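Local atomic coordinates of group II chitinase (Ostrinia furnacalis, PDB entry 6JAV), a protein that probably hydrolyses chitin as a secreted endochitinase of glycoside hydrolase family 18, this chain being its first catalytic domain. Residues Ile193-Tyr198 with Ser242-Gly247; Thr197-Gly202 with Pro249-Ser254; Thr208-Pro213 with Ser321-Glu326; His263-Pro268 with Gly310-Lys315. All coordinates share one frame; numbering follows the deposited sequence.

Contact 1: residues Ile193-Tyr198 with Ser242-Gly247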
# COMPACT_ATOMS: atom_id res chain seq x y z
N ILE A 193 -2.95 10.89 3.86
CA ILE A 193 -3.84 9.83 3.44
C ILE A 193 -3.10 9.09 2.32
O ILE A 193 -2.80 9.67 1.28
CB ILE A 193 -5.16 10.43 2.95
CG1 ILE A 193 -5.84 11.14 4.14
CG2 ILE A 193 -6.04 9.36 2.40
CD1 ILE A 193 -7.09 11.94 3.74
N ALA A 194 -2.75 7.82 2.58
CA ALA A 194 -2.03 7.01 1.60
C ALA A 194 -3.09 6.27 0.79
O ALA A 194 -3.70 5.30 1.26
CB ALA A 194 -1.05 6.07 2.30
N VAL A 195 -3.35 6.76 -0.42
CA VAL A 195 -4.38 6.14 -1.25
C VAL A 195 -3.79 4.90 -1.91
O VAL A 195 -2.77 4.97 -2.62
CB VAL A 195 -4.94 7.12 -2.28
CG1 VAL A 195 -6.12 6.46 -3.01
CG2 VAL A 195 -5.41 8.41 -1.60
N MET A 196 -4.43 3.75 -1.69
CA MET A 196 -3.91 2.47 -2.19
C MET A 196 -4.37 2.28 -3.64
O MET A 196 -5.22 1.44 -3.95
CB MET A 196 -4.35 1.34 -1.29
CG MET A 196 -3.68 1.47 0.07
SD MET A 196 -3.97 0.07 1.14
CE MET A 196 -5.48 0.55 1.49
N THR A 197 -3.74 3.07 -4.54
CA THR A 197 -4.02 3.10 -5.98
C THR A 197 -3.41 1.87 -6.67
O THR A 197 -2.58 1.98 -7.59
CB THR A 197 -3.55 4.42 -6.62
OG1 THR A 197 -2.33 4.84 -5.99
CG2 THR A 197 -4.59 5.53 -6.40
N TYR A 198 -3.84 0.70 -6.23
CA TYR A 198 -3.40 -0.57 -6.78
C TYR A 198 -4.40 -1.63 -6.37
O TYR A 198 -5.36 -1.36 -5.64
CB TYR A 198 -1.95 -0.92 -6.36
CG TYR A 198 -1.63 -0.71 -4.88
CD1 TYR A 198 -2.16 -1.53 -3.91
CD2 TYR A 198 -0.79 0.33 -4.48
CE1 TYR A 198 -1.86 -1.32 -2.55
CE2 TYR A 198 -0.48 0.53 -3.13
CZ TYR A 198 -1.01 -0.29 -2.19
OH TYR A 198 -0.71 -0.10 -0.86
N SER A 242 -2.18 18.35 -0.78
CA SER A 242 -1.01 18.17 0.07
C SER A 242 -1.16 17.00 1.03
O SER A 242 -0.14 16.51 1.52
CB SER A 242 -0.74 19.43 0.87
OG SER A 242 -1.66 19.56 1.93
N LYS A 243 -2.38 16.54 1.29
CA LYS A 243 -2.60 15.43 2.21
C LYS A 243 -2.52 14.08 1.52
O LYS A 243 -2.45 13.06 2.20
CB LYS A 243 -3.98 15.56 2.90
CG LYS A 243 -4.15 16.78 3.80
CD LYS A 243 -3.33 16.61 5.05
CE LYS A 243 -3.52 17.74 6.08
NZ LYS A 243 -4.63 17.48 7.01
N ILE A 244 -2.52 14.04 0.19
CA ILE A 244 -2.56 12.77 -0.54
C ILE A 244 -1.16 12.29 -0.86
O ILE A 244 -0.33 13.03 -1.42
CB ILE A 244 -3.38 12.92 -1.83
CG1 ILE A 244 -4.83 13.23 -1.48
CG2 ILE A 244 -3.28 11.65 -2.70
CD1 ILE A 244 -5.62 13.64 -2.68
N VAL A 245 -0.88 11.03 -0.55
CA VAL A 245 0.27 10.35 -1.13
C VAL A 245 -0.27 9.18 -1.95
O VAL A 245 -1.14 8.42 -1.49
CB VAL A 245 1.33 9.90 -0.09
CG1 VAL A 245 1.86 11.13 0.66
CG2 VAL A 245 0.80 8.91 0.89
N MET A 246 0.22 9.06 -3.19
CA MET A 246 -0.30 8.09 -4.14
C MET A 246 0.47 6.78 -4.06
O MET A 246 1.69 6.75 -4.29
CB MET A 246 -0.22 8.64 -5.56
CG MET A 246 -0.84 7.66 -6.55
SD MET A 246 -1.01 8.46 -8.16
CE MET A 246 0.56 8.02 -8.80
N GLY A 247 -0.26 5.69 -3.82
CA GLY A 247 0.39 4.38 -3.74
C GLY A 247 0.84 3.85 -5.09
O GLY A 247 0.16 3.99 -6.11
O HOH W 1 -0.47 3.36 -8.69

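Contact 2: residues Thr197-Gly202 with Pro249-Ser254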
# COMPACT_ATOMS: atom_id res chain seq x y z
N THR A 197 -3.74 3.07 -4.54
CA THR A 197 -4.02 3.10 -5.98
C THR A 197 -3.41 1.87 -6.67
O THR A 197 -2.58 1.98 -7.59
CB THR A 197 -3.55 4.42 -6.62
OG1 THR A 197 -2.33 4.84 -5.99
CG2 THR A 197 -4.59 5.53 -6.40
N TYR A 198 -3.84 0.70 -6.23
CA TYR A 198 -3.40 -0.57 -6.78
C TYR A 198 -4.40 -1.63 -6.37
O TYR A 198 -5.36 -1.36 -5.64
CB TYR A 198 -1.95 -0.92 -6.36
CG TYR A 198 -1.63 -0.71 -4.88
CD1 TYR A 198 -2.16 -1.53 -3.91
CD2 TYR A 198 -0.79 0.33 -4.48
CE1 TYR A 198 -1.86 -1.32 -2.55
CE2 TYR A 198 -0.48 0.53 -3.13
CZ TYR A 198 -1.01 -0.29 -2.19
OH TYR A 198 -0.71 -0.10 -0.86
N ASP A 199 -4.17 -2.85 -6.85
CA ASP A 199 -5.14 -3.94 -6.71
C ASP A 199 -6.50 -3.59 -7.32
O ASP A 199 -7.53 -4.06 -6.85
CB ASP A 199 -5.29 -4.41 -5.26
CG ASP A 199 -4.05 -5.09 -4.74
OD1 ASP A 199 -3.16 -5.44 -5.56
OD2 ASP A 199 -3.94 -5.25 -3.51
N TYR A 200 -6.49 -2.79 -8.40
CA TYR A 200 -7.75 -2.55 -9.11
C TYR A 200 -8.24 -3.80 -9.79
O TYR A 200 -9.45 -3.94 -10.03
CB TYR A 200 -7.53 -1.49 -10.17
CG TYR A 200 -7.41 -0.08 -9.64
CD1 TYR A 200 -8.55 0.68 -9.31
CD2 TYR A 200 -6.16 0.51 -9.49
CE1 TYR A 200 -8.43 1.97 -8.87
CE2 TYR A 200 -6.02 1.82 -9.06
CZ TYR A 200 -7.17 2.55 -8.74
OH TYR A 200 -7.00 3.84 -8.31
N HIS A 201 -7.33 -4.73 -10.12
CA HIS A 201 -7.64 -5.96 -10.83
C HIS A 201 -6.79 -7.08 -10.27
O HIS A 201 -5.69 -6.84 -9.75
CB HIS A 201 -7.40 -5.80 -12.34
CG HIS A 201 -8.31 -4.77 -12.95
ND1 HIS A 201 -9.68 -4.96 -13.02
CD2 HIS A 201 -8.06 -3.54 -13.44
CE1 HIS A 201 -10.23 -3.88 -13.55
NE2 HIS A 201 -9.27 -3.01 -13.82
N GLY A 202 -7.31 -8.29 -10.36
CA GLY A 202 -6.66 -9.48 -9.83
C GLY A 202 -7.50 -10.69 -10.16
O GLY A 202 -8.56 -10.58 -10.79
N PRO A 249 2.56 0.06 -6.62
CA PRO A 249 2.87 -1.34 -6.27
C PRO A 249 4.26 -1.75 -6.73
O PRO A 249 4.66 -1.52 -7.88
CB PRO A 249 1.79 -2.13 -7.02
CG PRO A 249 1.55 -1.30 -8.27
CD PRO A 249 1.73 0.17 -7.84
N MET A 250 5.00 -2.40 -5.83
CA MET A 250 6.28 -3.02 -6.14
C MET A 250 6.12 -4.50 -6.48
O MET A 250 7.03 -5.31 -6.23
CB MET A 250 7.23 -2.88 -4.94
CG MET A 250 7.39 -1.42 -4.41
SD MET A 250 8.37 -0.31 -5.42
CE MET A 250 7.09 0.46 -6.43
N TYR A 251 4.94 -4.88 -6.94
CA TYR A 251 4.58 -6.27 -7.19
C TYR A 251 3.55 -6.29 -8.31
O TYR A 251 3.03 -5.25 -8.74
CB TYR A 251 3.98 -6.91 -5.92
CG TYR A 251 2.66 -6.26 -5.54
CD1 TYR A 251 2.64 -5.11 -4.76
CD2 TYR A 251 1.45 -6.79 -5.99
CE1 TYR A 251 1.43 -4.48 -4.44
CE2 TYR A 251 0.25 -6.17 -5.71
CZ TYR A 251 0.26 -5.01 -4.93
OH TYR A 251 -0.93 -4.39 -4.61
N GLY A 252 3.24 -7.50 -8.76
CA GLY A 252 2.22 -7.70 -9.75
C GLY A 252 1.14 -8.66 -9.30
O GLY A 252 1.33 -9.45 -8.37
N GLN A 253 -0.01 -8.55 -9.96
CA GLN A 253 -1.08 -9.53 -9.82
C GLN A 253 -0.95 -10.56 -10.93
O GLN A 253 -0.80 -10.21 -12.11
CB GLN A 253 -2.45 -8.85 -9.90
CG GLN A 253 -2.79 -8.01 -8.66
CD GLN A 253 -3.23 -8.84 -7.46
OE1 GLN A 253 -3.60 -10.02 -7.57
NE2 GLN A 253 -3.20 -8.21 -6.28
N SER A 254 -0.97 -11.83 -10.54
CA SER A 254 -0.75 -12.92 -11.49
C SER A 254 -2.02 -13.74 -11.67
O SER A 254 -2.88 -13.81 -10.79
CB SER A 254 0.38 -13.83 -11.03
OG SER A 254 -0.05 -14.54 -9.90

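Contact 3: residues Thr208-Pro213 with Ser321-Glu326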
# COMPACT_ATOMS: atom_id res chain seq x y z
N THR A 208 -8.13 -11.22 -17.06
CA THR A 208 -6.89 -10.47 -16.86
C THR A 208 -7.15 -8.97 -16.83
O THR A 208 -8.07 -8.46 -17.47
CB THR A 208 -5.86 -10.79 -17.95
OG1 THR A 208 -6.41 -10.47 -19.24
CG2 THR A 208 -5.47 -12.26 -17.89
N GLY A 209 -6.32 -8.27 -16.07
CA GLY A 209 -6.37 -6.81 -16.03
C GLY A 209 -5.14 -6.32 -15.30
O GLY A 209 -4.37 -7.10 -14.74
N HIS A 210 -4.96 -5.00 -15.33
CA HIS A 210 -3.76 -4.41 -14.73
C HIS A 210 -3.94 -4.12 -13.24
O HIS A 210 -4.92 -3.51 -12.84
CB HIS A 210 -3.32 -3.14 -15.45
CG HIS A 210 -1.88 -2.88 -15.26
ND1 HIS A 210 -1.37 -2.28 -14.12
CD2 HIS A 210 -0.81 -3.21 -16.02
CE1 HIS A 210 -0.05 -2.24 -14.20
NE2 HIS A 210 0.31 -2.80 -15.35
N VAL A 211 -2.93 -4.52 -12.45
CA VAL A 211 -2.93 -4.22 -11.01
C VAL A 211 -3.20 -2.74 -10.70
O VAL A 211 -3.81 -2.42 -9.68
CB VAL A 211 -1.62 -4.74 -10.36
CG1 VAL A 211 -0.38 -4.10 -10.96
CG2 VAL A 211 -1.66 -4.55 -8.82
N ALA A 212 -2.69 -1.82 -11.53
CA ALA A 212 -2.66 -0.40 -11.13
C ALA A 212 -2.65 0.53 -12.34
O ALA A 212 -1.70 1.27 -12.56
CB ALA A 212 -1.47 -0.14 -10.20
N PRO A 213 -3.74 0.56 -13.11
CA PRO A 213 -3.80 1.51 -14.23
C PRO A 213 -3.78 2.95 -13.74
O PRO A 213 -4.36 3.28 -12.69
CB PRO A 213 -5.15 1.22 -14.89
CG PRO A 213 -5.81 0.18 -14.12
CD PRO A 213 -5.01 -0.14 -12.88
N SER A 321 0.48 -8.66 -14.36
CA SER A 321 0.52 -7.24 -14.66
C SER A 321 1.21 -6.51 -13.51
O SER A 321 1.06 -6.91 -12.35
CB SER A 321 -0.89 -6.67 -14.87
OG SER A 321 -1.70 -6.87 -13.73
N PHE A 322 1.95 -5.46 -13.83
CA PHE A 322 2.88 -4.86 -12.87
C PHE A 322 3.33 -3.50 -13.37
O PHE A 322 3.03 -3.09 -14.50
CB PHE A 322 4.08 -5.80 -12.62
CG PHE A 322 4.96 -5.97 -13.82
CD1 PHE A 322 4.58 -6.82 -14.86
CD2 PHE A 322 6.14 -5.25 -13.96
CE1 PHE A 322 5.39 -6.98 -16.00
CE2 PHE A 322 6.96 -5.41 -15.11
CZ PHE A 322 6.55 -6.27 -16.12
N ASP A 323 4.06 -2.78 -12.52
CA ASP A 323 4.64 -1.50 -12.90
C ASP A 323 6.14 -1.64 -13.16
O ASP A 323 6.86 -2.26 -12.36
CB ASP A 323 4.41 -0.46 -11.80
CG ASP A 323 3.02 0.16 -11.84
OD1 ASP A 323 2.16 -0.27 -12.65
OD2 ASP A 323 2.78 1.10 -11.02
N ASP A 324 6.60 -1.06 -14.26
CA ASP A 324 8.01 -0.95 -14.58
C ASP A 324 8.51 0.48 -14.33
O ASP A 324 7.76 1.38 -13.95
CB ASP A 324 8.30 -1.44 -16.00
CG ASP A 324 7.63 -0.60 -17.10
OD1 ASP A 324 6.85 0.33 -16.85
OD2 ASP A 324 7.88 -0.92 -18.29
N VAL A 325 9.82 0.69 -14.52
CA VAL A 325 10.40 2.01 -14.31
C VAL A 325 9.71 3.05 -15.19
O VAL A 325 9.47 4.18 -14.75
CB VAL A 325 11.93 1.97 -14.54
CG1 VAL A 325 12.49 3.36 -14.68
CG2 VAL A 325 12.58 1.19 -13.41
N GLU A 326 9.39 2.70 -16.43
CA GLU A 326 8.79 3.68 -17.33
C GLU A 326 7.46 4.20 -16.78
O GLU A 326 7.24 5.42 -16.70
CB GLU A 326 8.60 3.07 -18.72
CG GLU A 326 8.14 4.09 -19.74
CD GLU A 326 7.74 3.46 -21.07
OE1 GLU A 326 8.31 3.87 -22.10
OE2 GLU A 326 6.85 2.59 -21.07
O HOH W 2 0.44 1.04 -14.23

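Contact 4: residues His263-Pro268 with Gly310-Lys315. Unlike the reference sequence in segment 263-268: His263 (reference Asn).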
# COMPACT_ATOMS: atom_id res chain seq x y z
N HIS A 263 -3.78 -13.86 -25.11
CA HIS A 263 -3.01 -13.44 -23.95
C HIS A 263 -3.07 -11.94 -23.69
O HIS A 263 -2.14 -11.40 -23.07
CB HIS A 263 -1.56 -13.89 -24.13
CG HIS A 263 -1.05 -13.71 -25.52
ND1 HIS A 263 -0.89 -12.47 -26.10
CD2 HIS A 263 -0.69 -14.62 -26.46
CE1 HIS A 263 -0.43 -12.62 -27.34
NE2 HIS A 263 -0.31 -13.91 -27.58
N GLY A 264 -4.12 -11.24 -24.11
CA GLY A 264 -4.24 -9.82 -23.89
C GLY A 264 -4.96 -9.48 -22.59
O GLY A 264 -5.04 -10.28 -21.66
N LEU A 265 -5.49 -8.25 -22.56
CA LEU A 265 -6.29 -7.78 -21.43
C LEU A 265 -7.69 -8.37 -21.52
O LEU A 265 -8.18 -8.68 -22.61
CB LEU A 265 -6.41 -6.25 -21.48
CG LEU A 265 -5.18 -5.38 -21.23
CD1 LEU A 265 -5.54 -3.92 -21.47
CD2 LEU A 265 -4.64 -5.61 -19.81
N ASN A 266 -8.32 -8.53 -20.36
CA ASN A 266 -9.73 -8.92 -20.24
C ASN A 266 -10.03 -10.33 -20.77
O ASN A 266 -11.17 -10.62 -21.13
CB ASN A 266 -10.66 -7.87 -20.86
CG ASN A 266 -10.44 -6.50 -20.28
OD1 ASN A 266 -10.48 -6.32 -19.06
ND2 ASN A 266 -10.19 -5.52 -21.13
N ILE A 267 -9.04 -11.21 -20.80
CA ILE A 267 -9.23 -12.59 -21.26
C ILE A 267 -9.57 -13.50 -20.09
O ILE A 267 -9.14 -13.23 -18.95
CB ILE A 267 -8.00 -13.11 -22.03
CG1 ILE A 267 -6.81 -13.31 -21.08
CG2 ILE A 267 -7.63 -12.18 -23.19
CD1 ILE A 267 -5.62 -13.91 -21.74
N PRO A 268 -10.30 -14.59 -20.31
CA PRO A 268 -10.76 -15.43 -19.19
C PRO A 268 -9.62 -16.06 -18.39
O PRO A 268 -8.60 -16.50 -18.94
CB PRO A 268 -11.62 -16.50 -19.87
CG PRO A 268 -12.13 -15.82 -21.08
CD PRO A 268 -10.99 -14.96 -21.57
N GLY A 310 0.97 0.24 -16.82
CA GLY A 310 2.23 -0.45 -16.97
C GLY A 310 2.12 -1.72 -17.79
O GLY A 310 1.08 -2.03 -18.39
N PRO A 311 3.22 -2.47 -17.86
CA PRO A 311 3.26 -3.67 -18.70
C PRO A 311 2.47 -4.83 -18.12
O PRO A 311 2.09 -4.88 -16.94
CB PRO A 311 4.74 -4.04 -18.74
CG PRO A 311 5.32 -3.36 -17.54
CD PRO A 311 4.52 -2.14 -17.25
N TYR A 312 2.25 -5.82 -18.98
CA TYR A 312 1.98 -7.17 -18.50
C TYR A 312 2.96 -8.12 -19.19
O TYR A 312 3.60 -7.76 -20.17
CB TYR A 312 0.52 -7.60 -18.69
CG TYR A 312 0.03 -7.65 -20.12
CD1 TYR A 312 0.20 -8.80 -20.89
CD2 TYR A 312 -0.63 -6.56 -20.69
CE1 TYR A 312 -0.27 -8.86 -22.20
CE2 TYR A 312 -1.11 -6.62 -22.02
CZ TYR A 312 -0.92 -7.77 -22.74
OH TYR A 312 -1.37 -7.85 -24.05
N ALA A 313 3.10 -9.30 -18.61
CA ALA A 313 4.03 -10.30 -19.16
C ALA A 313 3.41 -11.68 -19.05
O ALA A 313 2.65 -11.97 -18.13
CB ALA A 313 5.38 -10.26 -18.43
N TYR A 314 3.77 -12.58 -19.99
CA TYR A 314 3.13 -13.89 -19.98
C TYR A 314 4.05 -14.96 -20.52
O TYR A 314 5.00 -14.69 -21.26
CB TYR A 314 1.80 -13.89 -20.75
CG TYR A 314 1.97 -13.58 -22.23
CD1 TYR A 314 2.01 -12.26 -22.70
CD2 TYR A 314 2.16 -14.61 -23.15
CE1 TYR A 314 2.20 -11.98 -24.04
CE2 TYR A 314 2.34 -14.34 -24.48
CZ TYR A 314 2.36 -13.03 -24.93
OH TYR A 314 2.56 -12.79 -26.27
N LYS A 315 3.77 -16.20 -20.10
CA LYS A 315 4.42 -17.37 -20.67
C LYS A 315 3.52 -18.56 -20.40
O LYS A 315 3.09 -18.78 -19.27
CB LYS A 315 5.81 -17.60 -20.05
CG LYS A 315 6.53 -18.78 -20.72
CD LYS A 315 7.92 -18.94 -20.23
CE LYS A 315 8.64 -20.04 -21.00
NZ LYS A 315 9.95 -20.37 -20.36
O HOH W 3 -0.86 -10.00 -25.93

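Contact 1: residues Ile193-Tyr198 with Ser242-Gly247
Ile193 and Val195 are tied to Lys243, Val245 and Gly247 by four main-chain hydrogen bonds. Ile193 gives its N-H to Lys243 O (N to O 2.8 Å) and accepts from Val245 N; Val195 repeats the pattern, giving to Val245 O and accepting from Gly247 N. The second of these is almost straight, with 174° at the hydrogen of Val245 N, whereas the last bends to 141° where the first strand runs out. The strand axes lie 4.8 Å apart and run in the same direction, 27° off parallel. These are the sixth and seventh strands of the TIM barrel of family 18 chitinases, and Ala194 and Met246 make their own backbone bonds to the flanking strands 165-170 and 342-346, respectively.

Apolar contacts follow the alternation of the sheet. On one face Val245 holds CG2 between its backbone N and carbonyl carbon, which lays that methyl 3.5 Å from Ala194 CA; Met344 lies on this side too. On the other, Val195 CG2 meets Ile244 CG2 at 4.0 Å, and helix 227-236 packs against both residues.

Beyond the strand the side chain of Thr197 takes over. Its OG1 donates to Gly247 O at 2.6 Å, landing in the carbonyl plane on a lone pair, while one water donates both to Thr197 O and to the same Gly247 O. Because Gly247 has no side chain, the edge of the Tyr198 ring can settle beside its backbone, CE2 4.0 Å from Gly247 CA.

Contact 2: residues Thr197-Gly202 with Pro249-Ser254
Asp199 swings CG anti to its own carbonyl carbon (chi1 -68°) and Gln253 folds back at chi2 (-77°), which brings the carboxylate and the amide together beside the Tyr251 hydroxyl. Asp199 closes the Met-X-Tyr-Asp motif that follows the sixth barrel strand of family 18 chitinases, and its partners stand on the seventh, strand 244-257.

Two donors grip a single oxygen. Tyr251 OH gives its proton to Asp199 OD1 at 2.6 Å, and Gln253 NE2 gives an N-H to the same OD1 at 2.9 Å, bent to 149° at the hydrogen. They come from opposite faces of the carboxylate, each well out of its plane, so OD1 is held from above and below. The oxygen sits in the plane of the tyrosine ring and nearly in that of the amide, while the amide and carboxylate planes are nearly perpendicular. This grip probably restricts rotation of the carboxylate where Asp199 touches the bound thienopyridine inhibitor; Tyr251 in turn is stacked on Phe284, another residue of that inhibitor's pocket.

Tyr198 packs on both Tyr251 and Pro249. It crosses Tyr251 at about a right angle, its CD1 3.2 Å from Tyr251 OH, and makes an apolar contact through its CB, 4.0 Å from Pro249 CB. Farther along, the backbone at His201-Gly202 passes alongside Gln253, whose OE1 faces Gly202 CA at 3.8 Å. His201 turns its ring away, ND1 bonding to Asp205, but its carbonyl is buried here without a hydrogen-bonding partner: what lies against His201 O is Gln253 CG, 3.3 Å away.

Contact 3: residues Thr208-Pro213 with Ser321-Glu326
Gly209 opens the contact by accepting, at its O, a hydrogen bond from Ser321 OG at 2.9 Å; the hydroxyl approaches in the carbonyl plane, on a lone pair. Two residues on, the same OG is used again, this time as an acceptor, so the serine bridges the main chain on both sides of His210.

His210 extends its ring with CG anti to the backbone N (chi1 -156°), which lays one face against Ser321 CB, 4.0 Å from the ring centroid in a CH-pi contact. Its ND1 accepts from Ala212 N in the ring plane, a nearly straight bond (167°), consistent with the proton sitting on NE2. That NE2 makes only a weak bond to Phe322 O (2.9 Å, bent to 128°) and a second weak one to Pro311 O. At the ring edge CE1 lies 3.3 Å from Asp323 OD1, with ring and carboxylate nearly coplanar.

The loop concerned follows the sixth strand of the TIM barrel, and Ser321-Glu326 is where the chain leaves strand 318-321 of the insertion domain, which family 18 chitinases of this type carry after their seventh strand, and enters helix 325-337. Asp324 is the N-cap of that helix, bonding to Ile327 N.

Val211 gives its N-H to Ser321 OG at 2.9 Å and presses CG1 against Ser321 O, 3.4 Å away. Ala212 O is reached through a water that donates to it and to Asp323 OD1, each at 2.7 Å; Lys331 also binds Ala212 O and forms a salt bridge with Asp323 OD2.

Contact 4: residues His263-Pro268 with Gly310-Lys315
His263 lays its imidazole over the ring of Tyr314 in an offset stack, centroids 4.2 Å apart and planes only 11° from parallel. The slip between them is such that His263 CB, not the imidazole, sits over the middle of the tyrosine ring, 3.8 Å from its centroid, while the Tyr314 hydroxyl projects over the imidazole near its rim, OH 3.2 Å from CE1. Both side chains place CG between the backbone N and the carbonyl carbon, chi1 being 41° for His263 and 63° for Tyr314, which points both towards the gap between loop and strand, where they cross obliquely and the rings come face to face.

Tyr312 leaves the same side of strand 312-315 and meets the loop obliquely. Its CE1 lies 3.3 Å from His263 O, its OH 3.5 Å from Gly264 CA, and its CD2 4.2 Å from Leu265 CD2. Trp319 on the adjoining strand stacks on Tyr312 and donates through NE1 to His263 O, so that carbonyl has a proper partner. A water in the plane of the Tyr312 ring, 2.9 Å from its OH, bonds weakly to His263 O and approaches His263 ND1 so closely that this link is doubtful.

All this belongs to the insertion domain beside the barrel, at the protein surface, where a loop is laid against a strand of an antiparallel sheet. With no clear direct hydrogen bond across the two segments, the contact rests on aromatic stacking and dispersion, with the water as a probable polar link.

Overall arrangement
The four contacts trace a path from the barrel core into the insertion domain, contact 1 lying about 26 Å from contact 4, centre to centre. Contacts 1 and 2 share Thr197 and Tyr198 and both use strand 244-257, so the chain passes from barrel strand to inhibitor pocket within a few residues. Contact 2 holds Asp199, whose side chain is about 4 Å from the bound inhibitor; contact 3, its centre about 7 Å from that of contact 2, is joined to it by probable bonds from Tyr200 N to Val211 O and from Ser321 N to Gln253 O. Contact 3 then joins contact 4, about 10 Å between centres, through Thr208, whose O and OG1 probably bond to Asn266 N and Gly264 O.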